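Local structure of SusD homolog (3IV0) at residues E237-N242 with L392-N397; S261-F266 with R396-A401. The protein probably binds glycans at the bacterial outer membrane, as many members of the SusD family do, although its own ligand is not known. All coordinates share one frame; numbering follows the deposited sequence.

Contact 1: residues E237-N242 with L392-N397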
ATOM      1  N   GLU A 237     -13.707  -2.151 -16.001  1.00 13.43           N
ATOM      2  CA  GLU A 237     -12.780  -1.323 -16.763  1.00 12.93           C
ATOM      3  C   GLU A 237     -11.354  -1.873 -16.727  1.00 12.07           C
ATOM      4  O   GLU A 237     -10.682  -1.919 -17.764  1.00 12.49           O
ATOM      5  CB  GLU A 237     -12.806   0.122 -16.265  1.00 14.64           C
ATOM      6  CG  GLU A 237     -11.821   1.061 -16.970  1.00 14.66           C
ATOM      7  CD  GLU A 237     -12.103   1.246 -18.432  1.00 17.91           C
ATOM      8  OE1 GLU A 237     -13.236   0.991 -18.884  1.00 20.25           O
ATOM      9  OE2 GLU A 237     -11.184   1.657 -19.151  1.00 17.15           O
ATOM     10  N   LEU A 238     -10.896  -2.307 -15.552  1.00 11.51           N
ATOM     11  CA  LEU A 238      -9.580  -2.926 -15.442  1.00 13.29           C
ATOM     12  C   LEU A 238      -9.422  -4.049 -16.458  1.00 11.40           C
ATOM     13  O   LEU A 238      -8.364  -4.209 -17.077  1.00 13.03           O
ATOM     14  CB  LEU A 238      -9.398  -3.472 -14.043  1.00 12.95           C
ATOM     15  CG  LEU A 238      -8.075  -4.178 -13.778  1.00 17.01           C
ATOM     16  CD1 LEU A 238      -6.938  -3.198 -13.892  1.00 19.60           C
ATOM     17  CD2 LEU A 238      -8.126  -4.872 -12.409  1.00 17.99           C
ATOM     18  N   GLU A 239     -10.473  -4.831 -16.642  1.00 12.68           N
ATOM     19  CA  GLU A 239     -10.412  -6.001 -17.501  1.00 14.25           C
ATOM     20  C   GLU A 239     -10.541  -5.666 -18.979  1.00 16.25           C
ATOM     21  O   GLU A 239     -10.557  -6.575 -19.816  1.00 18.28           O
ATOM     22  CB  GLU A 239     -11.463  -7.009 -17.064  1.00 14.91           C
ATOM     23  CG  GLU A 239     -11.091  -7.675 -15.743  1.00 16.48           C
ATOM     24  CD  GLU A 239      -9.735  -8.345 -15.828  1.00 18.99           C
ATOM     25  OE1 GLU A 239      -9.659  -9.507 -16.286  1.00 21.64           O
ATOM     26  OE2 GLU A 239      -8.732  -7.694 -15.490  1.00 18.06           O
ATOM     27  N   ARG A 240     -10.582  -4.393 -19.312  1.00 14.92           N
ATOM     28  CA  ARG A 240     -10.458  -3.929 -20.708  1.00 16.52           C
ATOM     29  C   ARG A 240      -9.004  -3.587 -21.085  1.00 15.68           C
ATOM     30  O   ARG A 240      -8.716  -3.012 -22.149  1.00 17.95           O
ATOM     31  CB  ARG A 240     -11.356  -2.705 -20.931  1.00 17.62           C
ATOM     32  CG  ARG A 240     -12.827  -3.023 -20.757  1.00 20.25           C
ATOM     33  CD  ARG A 240     -13.752  -1.839 -20.975  1.00 22.58           C
ATOM     34  NE  ARG A 240     -15.101  -2.285 -20.658  1.00 27.43           N
ATOM     35  CZ  ARG A 240     -15.851  -1.854 -19.652  1.00 26.06           C
ATOM     36  NH1 ARG A 240     -15.481  -0.848 -18.854  1.00 19.96           N
ATOM     37  NH2 ARG A 240     -17.042  -2.404 -19.492  1.00 28.05           N
ATOM     38  N   ASN A 241      -8.063  -3.974 -20.244  1.00 13.90           N
ATOM     39  CA  ASN A 241      -6.656  -3.635 -20.476  1.00 14.66           C
ATOM     40  C   ASN A 241      -6.006  -4.370 -21.666  1.00 17.69           C
ATOM     41  O   ASN A 241      -4.877  -4.058 -22.041  1.00 18.69           O
ATOM     42  CB  ASN A 241      -5.842  -3.888 -19.199  1.00 14.92           C
ATOM     43  CG  ASN A 241      -5.594  -5.348 -18.930  1.00 14.21           C
ATOM     44  OD1 ASN A 241      -4.684  -5.933 -19.546  1.00 16.71           O
ATOM     45  ND2 ASN A 241      -6.322  -5.958 -17.993  1.00 15.14           N
ATOM     46  N   ASN A 242      -6.699  -5.364 -22.208  1.00 18.93           N
ATOM     47  CA  ASN A 242      -6.309  -6.052 -23.457  1.00 22.53           C
ATOM     48  C   ASN A 242      -4.913  -6.633 -23.415  1.00 21.83           C
ATOM     49  O   ASN A 242      -4.162  -6.525 -24.402  1.00 24.69           O
ATOM     50  CB  ASN A 242      -6.458  -5.177 -24.702  1.00 24.11           C
ATOM     51  CG  ASN A 242      -6.594  -6.025 -25.984  1.00 28.89           C
ATOM     52  OD1 ASN A 242      -7.008  -7.189 -25.930  1.00 38.95           O
ATOM     53  ND2 ASN A 242      -6.242  -5.448 -27.122  1.00 38.32           N
ATOM     54  N   LEU A 392     -11.352 -14.858  -8.126  1.00 10.86           N
ATOM     55  CA  LEU A 392     -10.603 -15.467  -7.049  1.00 11.74           C
ATOM     56  C   LEU A 392      -9.732 -16.600  -7.567  1.00 12.11           C
ATOM     57  O   LEU A 392      -8.572 -16.737  -7.217  1.00 12.46           O
ATOM     58  CB  LEU A 392     -11.571 -15.954  -5.965  1.00 12.20           C
ATOM     59  CG  LEU A 392     -11.006 -16.807  -4.842  1.00 10.61           C
ATOM     60  CD1 LEU A 392      -9.880 -16.065  -4.095  1.00 13.09           C
ATOM     61  CD2 LEU A 392     -12.130 -17.256  -3.884  1.00 12.77           C
ATOM     62  N   ASN A 393     -10.312 -17.414  -8.435  1.00 12.09           N
ATOM     63  CA  ASN A 393      -9.591 -18.591  -8.923  1.00 12.64           C
ATOM     64  C   ASN A 393      -8.458 -18.296  -9.874  1.00 12.71           C
ATOM     65  O   ASN A 393      -7.555 -19.103 -10.030  1.00 12.83           O
ATOM     66  CB  ASN A 393     -10.589 -19.596  -9.491  1.00 12.03           C
ATOM     67  CG  ASN A 393     -11.342 -20.308  -8.408  1.00 13.83           C
ATOM     68  OD1 ASN A 393     -10.816 -20.519  -7.322  1.00 13.57           O
ATOM     69  ND2 ASN A 393     -12.596 -20.714  -8.684  1.00 14.04           N
ATOM     70  N   ARG A 394      -8.452 -17.127 -10.483  1.00 13.11           N
ATOM     71  CA  ARG A 394      -7.265 -16.750 -11.240  1.00 13.00           C
ATOM     72  C   ARG A 394      -6.046 -16.642 -10.342  1.00 12.19           C
ATOM     73  O   ARG A 394      -4.954 -17.071 -10.710  1.00 12.05           O
ATOM     74  CB  ARG A 394      -7.507 -15.463 -12.000  1.00 14.73           C
ATOM     75  CG  ARG A 394      -8.453 -15.689 -13.195  1.00 17.33           C
ATOM     76  CD  ARG A 394      -8.868 -14.435 -13.843  1.00 18.58           C
ATOM     77  NE  ARG A 394      -7.750 -13.741 -14.448  1.00 19.34           N
ATOM     78  CZ  ARG A 394      -7.852 -12.495 -14.906  1.00 16.35           C
ATOM     79  NH1 ARG A 394      -9.011 -11.884 -14.821  1.00 21.70           N
ATOM     80  NH2 ARG A 394      -6.812 -11.894 -15.441  1.00 18.89           N
ATOM     81  N   VAL A 395      -6.255 -16.129  -9.141  1.00 10.99           N
ATOM     82  CA  VAL A 395      -5.185 -16.018  -8.165  1.00 11.16           C
ATOM     83  C   VAL A 395      -4.865 -17.384  -7.540  1.00 11.65           C
ATOM     84  O   VAL A 395      -3.694 -17.737  -7.408  1.00 11.26           O
ATOM     85  CB  VAL A 395      -5.530 -14.972  -7.108  1.00 11.00           C
ATOM     86  CG1 VAL A 395      -4.444 -14.899  -6.030  1.00 12.75           C
ATOM     87  CG2 VAL A 395      -5.740 -13.585  -7.800  1.00 13.00           C
ATOM     88  N   ARG A 396      -5.912 -18.140  -7.214  1.00 11.28           N
ATOM     89  CA  ARG A 396      -5.705 -19.487  -6.668  1.00 10.50           C
ATOM     90  C   ARG A 396      -4.933 -20.345  -7.664  1.00 11.98           C
ATOM     91  O   ARG A 396      -4.002 -21.050  -7.297  1.00 12.11           O
ATOM     92  CB  ARG A 396      -7.034 -20.166  -6.378  1.00 13.49           C
ATOM     93  CG  ARG A 396      -7.947 -19.505  -5.378  1.00 14.29           C
ATOM     94  CD  ARG A 396      -7.473 -19.682  -3.974  1.00 13.07           C
ATOM     95  NE  ARG A 396      -7.595 -21.087  -3.542  1.00 12.25           N
ATOM     96  CZ  ARG A 396      -7.260 -21.509  -2.335  1.00 13.21           C
ATOM     97  NH1 ARG A 396      -6.713 -20.703  -1.438  1.00 12.93           N
ATOM     98  NH2 ARG A 396      -7.404 -22.791  -2.026  1.00 14.19           N
ATOM     99  N   ASN A 397      -5.344 -20.313  -8.928  1.00 12.57           N
ATOM    100  CA  ASN A 397      -4.699 -21.145  -9.939  1.00 13.10           C
ATOM    101  C   ASN A 397      -3.236 -20.750 -10.138  1.00 13.47           C
ATOM    102  O   ASN A 397      -2.375 -21.607 -10.297  1.00 12.63           O
ATOM    103  CB  ASN A 397      -5.446 -21.118 -11.267  1.00 14.02           C
ATOM    104  CG  ASN A 397      -6.721 -21.974 -11.279  1.00 18.96           C
ATOM    105  OD1 ASN A 397      -7.723 -21.596 -11.905  1.00 26.94           O
ATOM    106  ND2 ASN A 397      -6.681 -23.122 -10.636  1.00 20.12           N
TER
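E239 and R394 reach for each other from opposite directions and carry the whole contact, one salt bridge between backbones whose nearest CA atoms, those of E239 and R394, are 12.8 Å apart. On helix 224-238, E237 OE1 is bridged within the segment by R240 NH1 at 2.9 Å, while OE2 pairs with R202. L238 opens a type I beta turn that closes at N241. E239, inside that turn, has its CB bond directed toward 392-397: CG stands beside the backbone N, opposite the carbonyl carbon (chi1 -72°), and the chain bends at chi2. R394 NH1 donates to E239 OE1 over 2.9 Å; the oxygen lies at the edge of the guanidinium, near its plane, but the nitrogen comes from above the carboxylate, whose plane is turned 47° from the guanidinium. Further on, N241 ND2 folds back onto L238 O at 2.8 Å, on the opposite face of that carbonyl from N241 N, and fixes the turn. Y367 OH bonds both E239 OE2 and R394 NH2, bracing the pair from helix 367-381. A leucine in place of R394 would probably leave E239 without its opposite charge and Y367 with one partner fewer. Between the two segments the contact is purely polar: single-point and partly exposed, the bridge relies on charge and the shared tyrosine hydroxyl, with L371 of helix 367-381 against both side chains.

Contact 2: residues S261-F266 with R396-A401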
ATOM      1  N   SER A 261       7.225  -5.263 -13.722  1.00 10.96           N
ATOM      2  CA  SER A 261       6.613  -6.412 -14.367  1.00 11.38           C
ATOM      3  C   SER A 261       5.238  -6.090 -14.922  1.00 11.29           C
ATOM      4  O   SER A 261       4.632  -5.071 -14.591  1.00 11.24           O
ATOM      5  CB  SER A 261       6.458  -7.601 -13.400  1.00 11.89           C
ATOM      6  OG  SER A 261       5.283  -7.442 -12.598  1.00 11.35           O
ATOM      7  N   ASP A 262       4.699  -7.015 -15.708  1.00 12.18           N
ATOM      8  CA  ASP A 262       3.364  -6.830 -16.277  1.00 12.74           C
ATOM      9  C   ASP A 262       2.237  -7.017 -15.249  1.00 12.67           C
ATOM     10  O   ASP A 262       1.076  -6.877 -15.589  1.00 13.40           O
ATOM     11  CB  ASP A 262       3.096  -7.832 -17.408  1.00 14.93           C
ATOM     12  CG  ASP A 262       3.825  -7.487 -18.710  1.00 19.59           C
ATOM     13  OD1 ASP A 262       4.567  -6.497 -18.760  1.00 19.41           O
ATOM     14  OD2 ASP A 262       3.596  -8.215 -19.697  1.00 26.43           O
ATOM     15  N   GLU A 263       2.574  -7.361 -14.004  1.00 11.15           N
ATOM     16  CA  GLU A 263       1.591  -7.515 -12.962  1.00 10.41           C
ATOM     17  C   GLU A 263       1.484  -6.236 -12.128  1.00 12.03           C
ATOM     18  O   GLU A 263       0.483  -6.029 -11.427  1.00 12.03           O
ATOM     19  CB  GLU A 263       1.947  -8.722 -12.083  1.00 12.41           C
ATOM     20  CG  GLU A 263       0.873  -9.068 -11.118  1.00 13.49           C
ATOM     21  CD  GLU A 263       0.971 -10.415 -10.468  1.00 13.86           C
ATOM     22  OE1 GLU A 263       1.544 -11.338 -11.071  1.00 14.50           O
ATOM     23  OE2 GLU A 263       0.352 -10.555  -9.373  1.00 13.73           O
ATOM     24  N   GLY A 264       2.478  -5.372 -12.187  1.00 11.43           N
ATOM     25  CA  GLY A 264       2.458  -4.188 -11.342  1.00 12.57           C
ATOM     26  C   GLY A 264       1.384  -3.209 -11.792  1.00 13.49           C
ATOM     27  O   GLY A 264       1.164  -3.022 -12.989  1.00 13.82           O
ATOM     28  N   LEU A 265       0.698  -2.572 -10.854  1.00 10.20           N
ATOM     29  CA  LEU A 265      -0.215  -1.480 -11.180  1.00  9.85           C
ATOM     30  C   LEU A 265       0.364  -0.158 -10.670  1.00  9.88           C
ATOM     31  O   LEU A 265       0.219   0.854 -11.375  1.00 11.81           O
ATOM     32  CB  LEU A 265      -1.638  -1.713 -10.645  1.00 10.28           C
ATOM     33  CG  LEU A 265      -2.364  -2.896 -11.285  1.00  9.90           C
ATOM     34  CD1 LEU A 265      -3.721  -3.096 -10.617  1.00 10.41           C
ATOM     35  CD2 LEU A 265      -2.505  -2.767 -12.775  1.00 13.14           C
ATOM     36  N   PHE A 266       0.929  -0.075  -9.472  1.00  9.54           N
ATOM     37  CA  PHE A 266       1.659   1.137  -9.063  1.00  8.81           C
ATOM     38  C   PHE A 266       2.757   0.694  -8.150  1.00  9.40           C
ATOM     39  O   PHE A 266       2.535  -0.123  -7.233  1.00  9.97           O
ATOM     40  CB  PHE A 266       0.780   2.224  -8.423  1.00  9.70           C
ATOM     41  CG  PHE A 266       1.546   3.484  -8.184  1.00  9.33           C
ATOM     42  CD1 PHE A 266       2.023   4.191  -9.284  1.00 10.38           C
ATOM     43  CD2 PHE A 266       1.939   3.870  -6.934  1.00 11.22           C
ATOM     44  CE1 PHE A 266       2.821   5.298  -9.105  1.00 11.90           C
ATOM     45  CE2 PHE A 266       2.755   4.976  -6.754  1.00 11.65           C
ATOM     46  CZ  PHE A 266       3.202   5.682  -7.855  1.00 11.04           C
ATOM     47  N   ARG A 396      -5.912 -18.140  -7.214  1.00 11.28           N
ATOM     48  CA  ARG A 396      -5.705 -19.487  -6.668  1.00 10.50           C
ATOM     49  C   ARG A 396      -4.933 -20.345  -7.664  1.00 11.98           C
ATOM     50  O   ARG A 396      -4.002 -21.050  -7.297  1.00 12.11           O
ATOM     51  CB  ARG A 396      -7.034 -20.166  -6.378  1.00 13.49           C
ATOM     52  CG  ARG A 396      -7.947 -19.505  -5.378  1.00 14.29           C
ATOM     53  CD  ARG A 396      -7.473 -19.682  -3.974  1.00 13.07           C
ATOM     54  NE  ARG A 396      -7.595 -21.087  -3.542  1.00 12.25           N
ATOM     55  CZ  ARG A 396      -7.260 -21.509  -2.335  1.00 13.21           C
ATOM     56  NH1 ARG A 396      -6.713 -20.703  -1.438  1.00 12.93           N
ATOM     57  NH2 ARG A 396      -7.404 -22.791  -2.026  1.00 14.19           N
ATOM     58  N   ASN A 397      -5.344 -20.313  -8.928  1.00 12.57           N
ATOM     59  CA  ASN A 397      -4.699 -21.145  -9.939  1.00 13.10           C
ATOM     60  C   ASN A 397      -3.236 -20.750 -10.138  1.00 13.47           C
ATOM     61  O   ASN A 397      -2.375 -21.607 -10.297  1.00 12.63           O
ATOM     62  CB  ASN A 397      -5.446 -21.118 -11.267  1.00 14.02           C
ATOM     63  CG  ASN A 397      -6.721 -21.974 -11.279  1.00 18.96           C
ATOM     64  OD1 ASN A 397      -7.723 -21.596 -11.905  1.00 26.94           O
ATOM     65  ND2 ASN A 397      -6.681 -23.122 -10.636  1.00 20.12           N
ATOM     66  N   ARG A 398      -2.925 -19.456 -10.093  1.00 11.94           N
ATOM     67  CA  ARG A 398      -1.537 -19.042 -10.245  1.00 12.17           C
ATOM     68  C   ARG A 398      -0.680 -19.600  -9.105  1.00 11.57           C
ATOM     69  O   ARG A 398       0.478 -19.964  -9.328  1.00 12.58           O
ATOM     70  CB  ARG A 398      -1.439 -17.498 -10.337  1.00 11.41           C
ATOM     71  CG  ARG A 398      -0.064 -17.025 -10.682  1.00 12.63           C
ATOM     72  CD  ARG A 398       0.796 -16.674  -9.510  1.00 12.79           C
ATOM     73  NE  ARG A 398       0.287 -15.505  -8.789  1.00 11.25           N
ATOM     74  CZ  ARG A 398       0.453 -14.245  -9.164  1.00 11.98           C
ATOM     75  NH1 ARG A 398       1.116 -13.936 -10.258  1.00 11.45           N
ATOM     76  NH2 ARG A 398      -0.067 -13.283  -8.434  1.00 12.90           N
ATOM     77  N   ALA A 399      -1.249 -19.689  -7.911  1.00 11.36           N
ATOM     78  CA  ALA A 399      -0.555 -20.254  -6.745  1.00 12.33           C
ATOM     79  C   ALA A 399      -0.590 -21.781  -6.684  1.00 13.64           C
ATOM     80  O   ALA A 399      -0.085 -22.360  -5.724  1.00 15.73           O
ATOM     81  CB  ALA A 399      -1.163 -19.665  -5.492  1.00 14.69           C
ATOM     82  N   HIS A 400      -1.227 -22.432  -7.653  1.00 14.14           N
ATOM     83  CA  HIS A 400      -1.414 -23.875  -7.621  1.00 13.94           C
ATOM     84  C   HIS A 400      -2.119 -24.281  -6.318  1.00 14.75           C
ATOM     85  O   HIS A 400      -1.788 -25.301  -5.701  1.00 19.17           O
ATOM     86  CB  HIS A 400      -0.077 -24.614  -7.850  1.00 14.87           C
ATOM     87  CG  HIS A 400       0.649 -24.156  -9.067  1.00 18.70           C
ATOM     88  ND1 HIS A 400       0.066 -24.142 -10.314  1.00 29.76           N
ATOM     89  CD2 HIS A 400       1.905 -23.686  -9.231  1.00 27.81           C
ATOM     90  CE1 HIS A 400       0.939 -23.685 -11.197  1.00 23.51           C
ATOM     91  NE2 HIS A 400       2.061 -23.404 -10.565  1.00 25.19           N
ATOM     92  N   ALA A 401      -3.123 -23.507  -5.921  1.00 12.28           N
ATOM     93  CA  ALA A 401      -4.023 -23.849  -4.864  1.00 12.75           C
ATOM     94  C   ALA A 401      -5.357 -24.310  -5.427  1.00 13.51           C
ATOM     95  O   ALA A 401      -5.680 -24.053  -6.592  1.00 15.88           O
ATOM     96  CB  ALA A 401      -4.212 -22.637  -3.923  1.00 12.49           C
TER
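E263 and R398 meet end-on as a buried two-pronged salt bridge. R398 NH1 gives its hydrogen to E263 OE1 at 2.8 Å and R398 NH2 to E263 OE2 at 2.9 Å, both bonds almost straight at 175°. Each oxygen uses its syn lone pair, and the carboxylate and guanidinium planes are only 13° apart, a nearly flat unit in which the paired bonds probably limit rotation of either group. The glutamate reaches in with an extended chain, its CG directed opposite the backbone N (chi1 -171°). The arginine takes a more contorted route, bending at chi2 and chi3 to bring its NH1/NH2 end square to the acid.

The acid's backbone is held too: S261 OG accepts from E263 N at 3.1 Å, an ST turn within the type I beta turn from S261 to G264. Around this tight centre the charges are shared out. R366 also pairs with E263 OE2 and E422 with R398 NH2, while both the N and O of L248 bond to the pair, through E263 OE1 and R398 NH1 respectively. The two arginines, which come close to each other, would probably keep both carboxylates ionised, and the acids offset the arginines' mutual repulsion.

The margins are looser. D262 is partly exposed and turns to K196, and on the other segment H400 is exposed where helix 385-398 ends in a Schellman motif; its ring has R398 O 3.9 Å above one face.

I256 of helix 253-258 and A368 of helix 367-381 touch both partners. The bridge joins the turn leading into strand 264-268, paired antiparallel with strand 362-366, to the C-terminal end of helix 385-398.

The centres of contacts 1 and 2 lie 9 Å apart, on the same side of the chain's centre. Their first segments come in order along the chain, from the end of helix 224-238 to the turn before strand 264-268, and both then meet the last turns of helix 385-398, where the second segments overlap at R396 and N397. Helix 367-381 lies against both, and Y367 at its start takes part in each. One helix end is thus tied to two earlier parts of the chain, by a surface bridge and a buried one, joining regions more than a hundred residues apart in this largely helical SusD-family protein.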